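Local structure of CurG, CurH fusion protein (4MYY) at residues 14-17 against 18-21; 20-23 against 24-28; 55-58 against 59-63; 75-78 against 79-83. The protein joins the CurG C-terminal and CurH N-terminal docking domains in one engineered chain, probably mimicking the docking that joins successive modules of the curacin A polyketide synthase. All blocks are in the same frame, centred on the assembly; numbering follows the deposited sequence.

Interaction 1. Residues 14-17 against 18-21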
loop_
_atom_site.group_PDB
_atom_site.type_symbol
_atom_site.label_atom_id
_atom_site.label_comp_id
_atom_site.label_asym_id
_atom_site.label_seq_id
_atom_site.Cartn_x
_atom_site.Cartn_y
_atom_site.Cartn_z
ATOM N N GLN B 14 3.830 12.809 -12.404
ATOM C CA GLN B 14 4.882 13.808 -12.546
ATOM C C GLN B 14 6.026 13.621 -11.574
ATOM O O GLN B 14 7.073 14.223 -11.755
ATOM C CB GLN B 14 4.283 15.215 -12.390
ATOM C CG GLN B 14 3.379 15.574 -13.547
ATOM C CD GLN B 14 2.432 16.716 -13.230
ATOM O OE1 GLN B 14 2.711 17.558 -12.374
ATOM N NE2 GLN B 14 1.304 16.743 -13.906
ATOM N N SER B 15 5.846 12.738 -10.583
ATOM C CA SER B 15 6.811 12.579 -9.486
ATOM C C SER B 15 8.004 11.744 -9.889
ATOM O O SER B 15 7.889 10.844 -10.711
ATOM C CB SER B 15 6.150 11.891 -8.290
ATOM O OG SER B 15 5.191 12.726 -7.696
ATOM N N SER B 16 9.146 12.003 -9.265
ATOM C CA SER B 16 10.302 11.173 -9.531
ATOM C C SER B 16 10.166 9.851 -8.786
ATOM O O SER B 16 9.446 9.769 -7.812
ATOM C CB SER B 16 11.606 11.877 -9.110
ATOM O OG SER B 16 11.704 11.939 -7.687
ATOM N N ASN B 17 10.887 8.831 -9.244
ATOM C CA ASN B 17 10.900 7.577 -8.497
ATOM C C ASN B 17 11.357 7.718 -7.052
ATOM O O ASN B 17 10.770 7.088 -6.183
ATOM C CB ASN B 17 11.696 6.496 -9.203
ATOM C CG ASN B 17 11.027 6.018 -10.469
ATOM O OD1 ASN B 17 9.822 6.150 -10.629
ATOM N ND2 ASN B 17 11.814 5.458 -11.389
ATOM N N GLN B 18 12.361 8.566 -6.791
ATOM C CA GLN B 18 12.854 8.768 -5.425
ATOM C C GLN B 18 11.766 9.364 -4.557
ATOM O O GLN B 18 11.603 8.941 -3.415
ATOM C CB GLN B 18 14.102 9.659 -5.398
ATOM C CG GLN B 18 14.852 9.615 -4.062
ATOM C CD GLN B 18 14.281 10.561 -3.019
ATOM O OE1 GLN B 18 13.668 11.586 -3.363
ATOM N NE2 GLN B 18 14.490 10.235 -1.741
ATOM N N GLU B 19 10.994 10.297 -5.122
ATOM C CA GLU B 19 9.854 10.895 -4.406
ATOM C C GLU B 19 8.833 9.841 -4.005
ATOM O O GLU B 19 8.352 9.850 -2.866
ATOM C CB GLU B 19 9.182 11.995 -5.240
ATOM C CG GLU B 19 9.968 13.300 -5.177
ATOM C CD GLU B 19 9.578 14.331 -6.222
ATOM O OE1 GLU B 19 8.868 14.012 -7.191
ATOM O OE2 GLU B 19 10.026 15.499 -6.070
ATOM N N LEU B 20 8.472 8.964 -4.947
ATOM C CA LEU B 20 7.485 7.934 -4.668
ATOM C C LEU B 20 8.062 6.936 -3.650
ATOM O O LEU B 20 7.364 6.484 -2.741
ATOM C CB LEU B 20 7.130 7.196 -5.963
ATOM C CG LEU B 20 6.402 8.062 -6.996
ATOM C CD1 LEU B 20 6.117 7.206 -8.209
ATOM C CD2 LEU B 20 5.116 8.659 -6.462
ATOM N N GLU B 21 9.341 6.618 -3.794
ATOM C CA GLU B 21 9.988 5.618 -2.927
ATOM C C GLU B 21 10.078 6.185 -1.495
ATOM O O GLU B 21 9.829 5.469 -0.510
ATOM C CB GLU B 21 11.365 5.256 -3.456
ATOM C CG GLU B 21 11.354 4.369 -4.682
ATOM C CD GLU B 21 12.683 4.378 -5.401
ATOM O OE1 GLU B 21 13.694 4.760 -4.776
ATOM O OE2 GLU B 21 12.729 3.979 -6.587
HETATM O O HOH W 1 13.529 13.288 -5.812
#
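S16 and E19 form a capping box at the start of helix 17-32, in the CurG part of the fusion, where the chain leaves the loop after helix 2-14. S16 OG, the N-cap group, accepts from E19 N at 3.1 Å, and the E19 side chain bonds back to S16. Its CB sits 3.4 Å from S16 O, its CG passes 3.3 Å from S16 OG, and OE1 at the tip accepts from S16 N at 2.9 Å. This last bond is nearly straight (164°), although the N-H arrives from above the carboxylate plane. With CG anti to the carbonyl carbon (chi1 -79°) and the chain extended beyond it, E19 points back along the loop, and OE1 also rests against S15 CA. S15 turns its hydroxyl to E11 O, while its CB touches L20 CD2. Farther along, E21 CG lies 3.2 Å from N17 O, its OE2 is near N17 CB, and the side chain packs on L65 of the second subunit. Cutting E21 back to an alanine removes CG and the carboxylate, which would probably uncover N17 O and CB and deprive that L65 of a packing partner. A water bridges S16 OG (2.9 Å) and Q18 OE1 (3.0 Å), donating to the latter.

Interaction 2. Residues 20-23 against 24-28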
loop_
_atom_site.group_PDB
_atom_site.type_symbol
_atom_site.label_atom_id
_atom_site.label_comp_id
_atom_site.label_asym_id
_atom_site.label_seq_id
_atom_site.Cartn_x
_atom_site.Cartn_y
_atom_site.Cartn_z
ATOM N N LEU B 20 8.472 8.964 -4.947
ATOM C CA LEU B 20 7.485 7.934 -4.668
ATOM C C LEU B 20 8.062 6.936 -3.650
ATOM O O LEU B 20 7.364 6.484 -2.741
ATOM C CB LEU B 20 7.130 7.196 -5.963
ATOM C CG LEU B 20 6.402 8.062 -6.996
ATOM C CD1 LEU B 20 6.117 7.206 -8.209
ATOM C CD2 LEU B 20 5.116 8.659 -6.462
ATOM N N GLU B 21 9.341 6.618 -3.794
ATOM C CA GLU B 21 9.988 5.618 -2.927
ATOM C C GLU B 21 10.078 6.185 -1.495
ATOM O O GLU B 21 9.829 5.469 -0.510
ATOM C CB GLU B 21 11.365 5.256 -3.456
ATOM C CG GLU B 21 11.354 4.369 -4.682
ATOM C CD GLU B 21 12.683 4.378 -5.401
ATOM O OE1 GLU B 21 13.694 4.760 -4.776
ATOM O OE2 GLU B 21 12.729 3.979 -6.587
ATOM N N SER B 22 10.354 7.483 -1.381
ATOM C CA SER B 22 10.436 8.100 -0.063
ATOM C C SER B 22 9.102 7.979 0.649
ATOM O O SER B 22 9.080 7.613 1.821
ATOM C CB SER B 22 10.910 9.543 -0.146
ATOM O OG SER B 22 11.099 10.046 1.173
ATOM N N SER B 23 7.991 8.259 -0.043
ATOM C CA SER B 23 6.666 8.103 0.559
ATOM C C SER B 23 6.374 6.651 0.934
ATOM O O SER B 23 5.958 6.374 2.051
ATOM C CB SER B 23 5.582 8.647 -0.368
ATOM O OG SER B 23 5.753 10.039 -0.552
ATOM N N ILE B 24 6.605 5.734 -0.002
ATOM C CA ILE B 24 6.339 4.303 0.228
ATOM C C ILE B 24 7.156 3.803 1.439
ATOM O O ILE B 24 6.645 3.081 2.300
ATOM C CB ILE B 24 6.616 3.461 -1.045
ATOM C CG1 ILE B 24 5.581 3.815 -2.134
ATOM C CG2 ILE B 24 6.610 1.966 -0.736
ATOM C CD1 ILE B 24 6.056 3.528 -3.554
ATOM N N ASP B 25 8.418 4.185 1.486
ATOM C CA ASP B 25 9.316 3.681 2.522
ATOM C C ASP B 25 8.877 4.194 3.866
ATOM O O ASP B 25 8.935 3.477 4.882
ATOM C CB ASP B 25 10.759 4.073 2.225
ATOM C CG ASP B 25 11.336 3.323 1.010
ATOM O OD1 ASP B 25 10.663 2.414 0.448
ATOM O OD2 ASP B 25 12.476 3.662 0.594
ATOM N N GLN B 26 8.440 5.447 3.888
ATOM C CA GLN B 26 8.015 6.025 5.145
ATOM C C GLN B 26 6.733 5.391 5.616
ATOM O O GLN B 26 6.556 5.192 6.828
ATOM C CB GLN B 26 7.857 7.532 5.039
ATOM C CG GLN B 26 9.197 8.233 4.968
ATOM C CD GLN B 26 9.050 9.719 4.849
ATOM O OE1 GLN B 26 8.717 10.400 5.820
ATOM N NE2 GLN B 26 9.303 10.243 3.663
ATOM N N ILE B 27 5.834 5.092 4.685
ATOM C CA ILE B 27 4.590 4.416 5.063
ATOM C C ILE B 27 4.941 3.033 5.591
ATOM O O ILE B 27 4.451 2.604 6.637
ATOM C CB ILE B 27 3.524 4.414 3.928
ATOM C CG1 ILE B 27 2.736 5.724 3.975
ATOM C CG2 ILE B 27 2.483 3.321 4.139
ATOM C CD1 ILE B 27 3.301 6.845 3.143
ATOM N N LEU B 28 5.839 2.342 4.908
ATOM C CA LEU B 28 6.257 1.037 5.377
ATOM C C LEU B 28 6.840 1.066 6.794
ATOM O O LEU B 28 6.491 0.232 7.630
ATOM C CB LEU B 28 7.257 0.439 4.388
ATOM C CG LEU B 28 7.480 -1.038 4.482
ATOM C CD1 LEU B 28 6.183 -1.847 4.480
ATOM C CD2 LEU B 28 8.297 -1.350 3.237
#
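I24 sits on the carbonyl end of L20: its N donates to L20 O at 2.9 Å, and its CG1 and CD1 both come to 3.3 Å from that same L20 O. CG1 lies anti to the carbonyl carbon, which sends the chain back toward L20, and the residue also packs on A68 of its own chain and on L65 of the second subunit. D25 N bonds to E21 O at 2.8 Å. The carboxylate of D25 turns over this oxygen, with CG 3.0 Å from E21 O; E21 O and the two carboxylate oxygens are all acceptors, so this contact is no hydrogen bond. D25 OD1 instead makes a salt bridge to R67, whose charge probably offsets the nearby E21 carboxylate. These i to i+4 bonds are those of a regular alpha-helix, here the middle of helix 17-32 in the CurG docking domain; A68 and R67 belong to helix 64-82 of the CurH part, so their contacts cross between the fused parts. Q26 grips S22 O twice. Its N reaches S22 O at 3.1 Å, and its NE2 meets S22 O at 3.2 Å from the opposite face, 72° out of the carbonyl plane. With chi1 at -174°, S22 OG stands next to its own carbonyl, where Q26 NE2 gives it a weak further bond. I27 N bonds to S23 O, and CD1 of I27 is modelled so close to that oxygen that its placement is doubtful.

Interaction 3. Residues 55-58 against 59-63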
loop_
_atom_site.group_PDB
_atom_site.type_symbol
_atom_site.label_atom_id
_atom_site.label_comp_id
_atom_site.label_asym_id
_atom_site.label_seq_id
_atom_site.Cartn_x
_atom_site.Cartn_y
_atom_site.Cartn_z
ATOM N N GLU B 55 13.082 -7.474 10.513
ATOM C CA GLU B 55 12.192 -6.930 9.452
ATOM C C GLU B 55 12.849 -5.744 8.730
ATOM O O GLU B 55 12.862 -5.679 7.495
ATOM C CB GLU B 55 10.835 -6.527 10.010
ATOM C CG GLU B 55 10.064 -7.671 10.634
ATOM C CD GLU B 55 8.753 -7.254 11.270
ATOM O OE1 GLU B 55 8.375 -6.065 11.191
ATOM O OE2 GLU B 55 8.088 -8.135 11.850
ATOM N N LYS B 56 13.397 -4.803 9.491
ATOM C CA LYS B 56 14.074 -3.662 8.872
ATOM C C LYS B 56 15.246 -4.080 7.988
ATOM O O LYS B 56 15.447 -3.515 6.914
ATOM C CB LYS B 56 14.528 -2.668 9.930
ATOM C CG LYS B 56 13.383 -1.836 10.476
ATOM C CD LYS B 56 13.932 -0.861 11.505
ATOM C CE LYS B 56 12.852 -0.360 12.444
ATOM N NZ LYS B 56 11.797 0.409 11.742
ATOM N N GLN B 57 16.027 -5.063 8.453
ATOM C CA GLN B 57 17.152 -5.582 7.694
ATOM C C GLN B 57 16.675 -6.192 6.379
ATOM O O GLN B 57 17.262 -5.947 5.322
ATOM C CB GLN B 57 17.943 -6.619 8.533
ATOM C CG GLN B 57 19.045 -7.349 7.764
ATOM C CD GLN B 57 20.133 -6.424 7.239
ATOM O OE1 GLN B 57 20.791 -5.713 8.008
ATOM N NE2 GLN B 57 20.337 -6.437 5.916
ATOM N N GLN B 58 15.588 -6.962 6.439
ATOM C CA GLN B 58 15.077 -7.610 5.259
ATOM C C GLN B 58 14.569 -6.575 4.268
ATOM O O GLN B 58 14.835 -6.655 3.066
ATOM C CB GLN B 58 13.965 -8.570 5.635
ATOM C CG GLN B 58 14.468 -9.798 6.408
ATOM C CD GLN B 58 13.298 -10.650 6.844
ATOM O OE1 GLN B 58 12.628 -11.270 6.015
ATOM N NE2 GLN B 58 13.011 -10.635 8.124
ATOM N N ILE B 59 13.840 -5.601 4.791
ATOM C CA ILE B 59 13.275 -4.558 3.939
ATOM C C ILE B 59 14.358 -3.749 3.223
ATOM O O ILE B 59 14.191 -3.394 2.053
ATOM C CB ILE B 59 12.355 -3.633 4.768
ATOM C CG1 ILE B 59 11.071 -4.399 5.085
ATOM C CG2 ILE B 59 12.063 -2.355 4.012
ATOM C CD1 ILE B 59 10.287 -3.810 6.233
ATOM N N LYS B 60 15.457 -3.473 3.931
ATOM C CA LYS B 60 16.594 -2.753 3.358
ATOM C C LYS B 60 17.146 -3.427 2.094
ATOM O O LYS B 60 17.653 -2.759 1.186
ATOM C CB LYS B 60 17.683 -2.645 4.436
ATOM C CG LYS B 60 18.883 -1.810 4.057
ATOM C CD LYS B 60 19.733 -1.506 5.275
ATOM C CE LYS B 60 20.466 -2.744 5.784
ATOM N NZ LYS B 60 21.192 -2.465 7.056
ATOM N N GLN B 61 17.038 -4.751 2.045
ATOM C CA GLN B 61 17.580 -5.545 0.930
ATOM C C GLN B 61 16.595 -5.705 -0.224
ATOM O O GLN B 61 16.954 -6.193 -1.290
ATOM C CB GLN B 61 18.040 -6.918 1.436
ATOM C CG GLN B 61 19.036 -6.858 2.578
ATOM C CD GLN B 61 19.745 -8.176 2.761
ATOM O OE1 GLN B 61 19.587 -8.846 3.785
ATOM N NE2 GLN B 61 20.525 -8.565 1.761
ATOM N N LEU B 62 15.348 -5.283 -0.016
ATOM C CA LEU B 62 14.327 -5.343 -1.054
ATOM C C LEU B 62 14.480 -4.227 -2.081
ATOM O O LEU B 62 15.014 -3.157 -1.781
ATOM C CB LEU B 62 12.927 -5.267 -0.424
ATOM C CG LEU B 62 12.496 -6.410 0.513
ATOM C CD1 LEU B 62 11.092 -6.081 1.032
ATOM C CD2 LEU B 62 12.499 -7.762 -0.195
ATOM N N SER B 63 14.020 -4.477 -3.300
ATOM C CA SER B 63 13.961 -3.403 -4.298
ATOM C C SER B 63 12.836 -2.403 -3.979
ATOM O O SER B 63 11.903 -2.717 -3.236
ATOM C CB SER B 63 13.690 -4.000 -5.678
ATOM O OG SER B 63 12.396 -4.563 -5.713
#
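E55 O receives I59 N at 2.9 Å, and I59 CG1 lies 3.3 Å from that same E55 O; the E55 carboxylate itself goes to S2 N of the second subunit. K56 O takes K60 N at 3.0 Å, while K56 NZ hydrogen-bonds to N33 OD1. Q57, bent at chi2 (62°), brings its amide forward along the exposed side of the helix. Its OE1 meets K60 NZ at 3.4 Å and its NE2 meets Q61 OE1 at 3.3 Å, both weak bonds, with the amide planes of Q57 and Q61 turned 77° apart. Q58 O accepts from Q61 N at 3.1 Å, the donor standing 61° out of the carbonyl plane, and L62 CG sits 3.5 Å from Q58 O; the amide end of Q58 bonds to S54 and to K13 of the second subunit. I59 packs across the fused parts on L28 and I32 of the CurG helix; a serine in its place would lack CG1, CG2 and CD1, and would probably open a gap among L28, I32 and L70 of the same chain and L4 of the second subunit. With i to i+3 bonds (Q61 N to Q58 O, L62 N to I59 O) the helix closes just before S63, the N-cap of helix 64-82: a helix-loop-helix within the CurH part.

Interaction 4. Residues 75-78 against 79-83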
loop_
_atom_site.group_PDB
_atom_site.type_symbol
_atom_site.label_atom_id
_atom_site.label_comp_id
_atom_site.label_asym_id
_atom_site.label_seq_id
_atom_site.Cartn_x
_atom_site.Cartn_y
_atom_site.Cartn_z
ATOM N N LEU B 75 -1.416 -3.591 3.880
ATOM C CA LEU B 75 -2.635 -2.789 4.078
ATOM C C LEU B 75 -3.902 -3.507 3.608
ATOM O O LEU B 75 -4.981 -3.332 4.180
ATOM C CB LEU B 75 -2.503 -1.454 3.367
ATOM C CG LEU B 75 -1.442 -0.489 3.921
ATOM C CD1 LEU B 75 -1.621 0.758 3.110
ATOM C CD2 LEU B 75 -1.557 -0.186 5.407
ATOM N N GLU B 76 -3.785 -4.296 2.543
ATOM C CA GLU B 76 -4.930 -5.088 2.071
ATOM C C GLU B 76 -5.374 -6.064 3.157
ATOM O O GLU B 76 -6.584 -6.210 3.480
ATOM C CB GLU B 76 -4.573 -5.823 0.757
ATOM C CG GLU B 76 -5.742 -6.581 0.158
ATOM C CD GLU B 76 -5.358 -7.398 -1.075
ATOM O OE1 GLU B 76 -4.270 -8.015 -1.083
ATOM O OE2 GLU B 76 -6.162 -7.432 -2.039
ATOM N N THR B 77 -4.376 -6.705 3.756
ATOM C CA THR B 77 -4.561 -7.615 4.861
ATOM C C THR B 77 -5.173 -6.897 6.080
ATOM O O THR B 77 -6.134 -7.380 6.680
ATOM C CB THR B 77 -3.234 -8.340 5.221
ATOM O OG1 THR B 77 -2.701 -8.999 4.051
ATOM C CG2 THR B 77 -3.489 -9.388 6.271
ATOM N N LYS B 78 -4.650 -5.715 6.414
ATOM C CA LYS B 78 -5.197 -4.936 7.509
ATOM C C LYS B 78 -6.669 -4.552 7.248
ATOM O O LYS B 78 -7.510 -4.640 8.142
ATOM C CB LYS B 78 -4.312 -3.709 7.728
ATOM C CG LYS B 78 -4.698 -2.821 8.892
ATOM C CD LYS B 78 -3.454 -2.075 9.355
ATOM C CE LYS B 78 -3.619 -1.513 10.758
ATOM N NZ LYS B 78 -2.333 -0.964 11.274
ATOM N N LEU B 79 -6.980 -4.140 6.022
ATOM C CA LEU B 79 -8.350 -3.790 5.661
ATOM C C LEU B 79 -9.295 -4.966 5.775
ATOM O O LEU B 79 -10.412 -4.837 6.311
ATOM C CB LEU B 79 -8.393 -3.242 4.240
ATOM C CG LEU B 79 -8.214 -1.752 4.204
ATOM C CD1 LEU B 79 -7.847 -1.347 2.779
ATOM C CD2 LEU B 79 -9.494 -1.068 4.687
ATOM N N ASN B 80 -8.860 -6.107 5.243
ATOM C CA ASN B 80 -9.632 -7.345 5.366
ATOM C C ASN B 80 -9.947 -7.653 6.824
ATOM O O ASN B 80 -11.052 -8.097 7.153
ATOM C CB ASN B 80 -8.858 -8.509 4.742
ATOM C CG ASN B 80 -9.526 -9.843 4.981
ATOM O OD1 ASN B 80 -10.511 -10.174 4.316
ATOM N ND2 ASN B 80 -8.991 -10.632 5.934
ATOM N N ASN B 81 -8.968 -7.442 7.699
ATOM C CA ASN B 81 -9.125 -7.791 9.100
ATOM C C ASN B 81 -9.978 -6.732 9.818
ATOM O O ASN B 81 -10.525 -6.994 10.887
ATOM C CB ASN B 81 -7.758 -7.979 9.787
ATOM C CG ASN B 81 -6.868 -9.050 9.119
ATOM O OD1 ASN B 81 -7.319 -9.910 8.340
ATOM N ND2 ASN B 81 -5.579 -8.991 9.438
ATOM N N THR B 82 -10.109 -5.552 9.213
ATOM C CA THR B 82 -10.859 -4.433 9.797
ATOM C C THR B 82 -12.319 -4.372 9.326
ATOM O O THR B 82 -13.223 -4.222 10.151
ATOM C CB THR B 82 -10.148 -3.070 9.555
ATOM O OG1 THR B 82 -8.795 -3.171 10.009
ATOM C CG2 THR B 82 -10.834 -1.946 10.337
ATOM N N LEU B 83 -12.546 -4.468 8.012
ATOM C CA LEU B 83 -13.897 -4.503 7.445
ATOM C C LEU B 83 -14.668 -5.755 7.875
ATOM O O LEU B 83 -14.142 -6.866 7.826
ATOM C CB LEU B 83 -13.834 -4.448 5.915
ATOM C CG LEU B 83 -13.195 -3.239 5.235
ATOM C CD1 LEU B 83 -12.962 -3.579 3.766
ATOM C CD2 LEU B 83 -14.045 -1.982 5.370
#
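The amide of N81 offers one face to T77 O, which sits directly over its carbon, 3.0 Å from N81 CG. OD1 of N81 accepts from N80 ND2 at 3.0 Å (148°), with the donor tilted a little from the N81 amide plane, and ND2 of N81 lies beside T77 CG2 at 3.8 Å, the two side chains pointing the same way. T77 O meanwhile receives N81 N at 3.0 Å, while T77 OG1 turns back to K73 O. Next in sequence, T82 holds K78 O through its hydroxyl: OG1 donates to K78 O at 2.7 Å, arriving from above the carbonyl plane. OG1 stands anti to the carbonyl carbon of T82 (chi1 -53°), beside the backbone N, and this carries it back toward K78. L79 N bonds to L75 O, and its side chain packs on L75 of the second subunit; L75 meets L72 there and T82 meets its own counterpart, a spacing consistent with a parallel two-helix coiled coil in the CurH part. The bond from T82 N to K78 O is weak and badly angled (121°), which suggests that the threonine hydroxyl probably supplies much of the hydrogen bonding to that carbonyl at the last turn of helix 64-82.

Overall arrangement
From the N terminus, interaction 1 starts helix 17-32 and interaction 2 continues it, the two sharing L20 and E21; both lie in the CurG part. Interaction 3 follows late in helix 42-61 and interaction 4 at the end of helix 64-82, both in CurH. All four are local, so none closes a long loop, and apart from the overlap of the first two they stand in series without nesting or crossing. Interactions 2 and 3 meet where L28 CD2 lies 4.0 Å from I59 CG2, a contact between the fused parts. Interactions 3 and 4 lie on opposite sides of the chain's centre, with centres about 23 Å apart. Each of the four touches the second subunit.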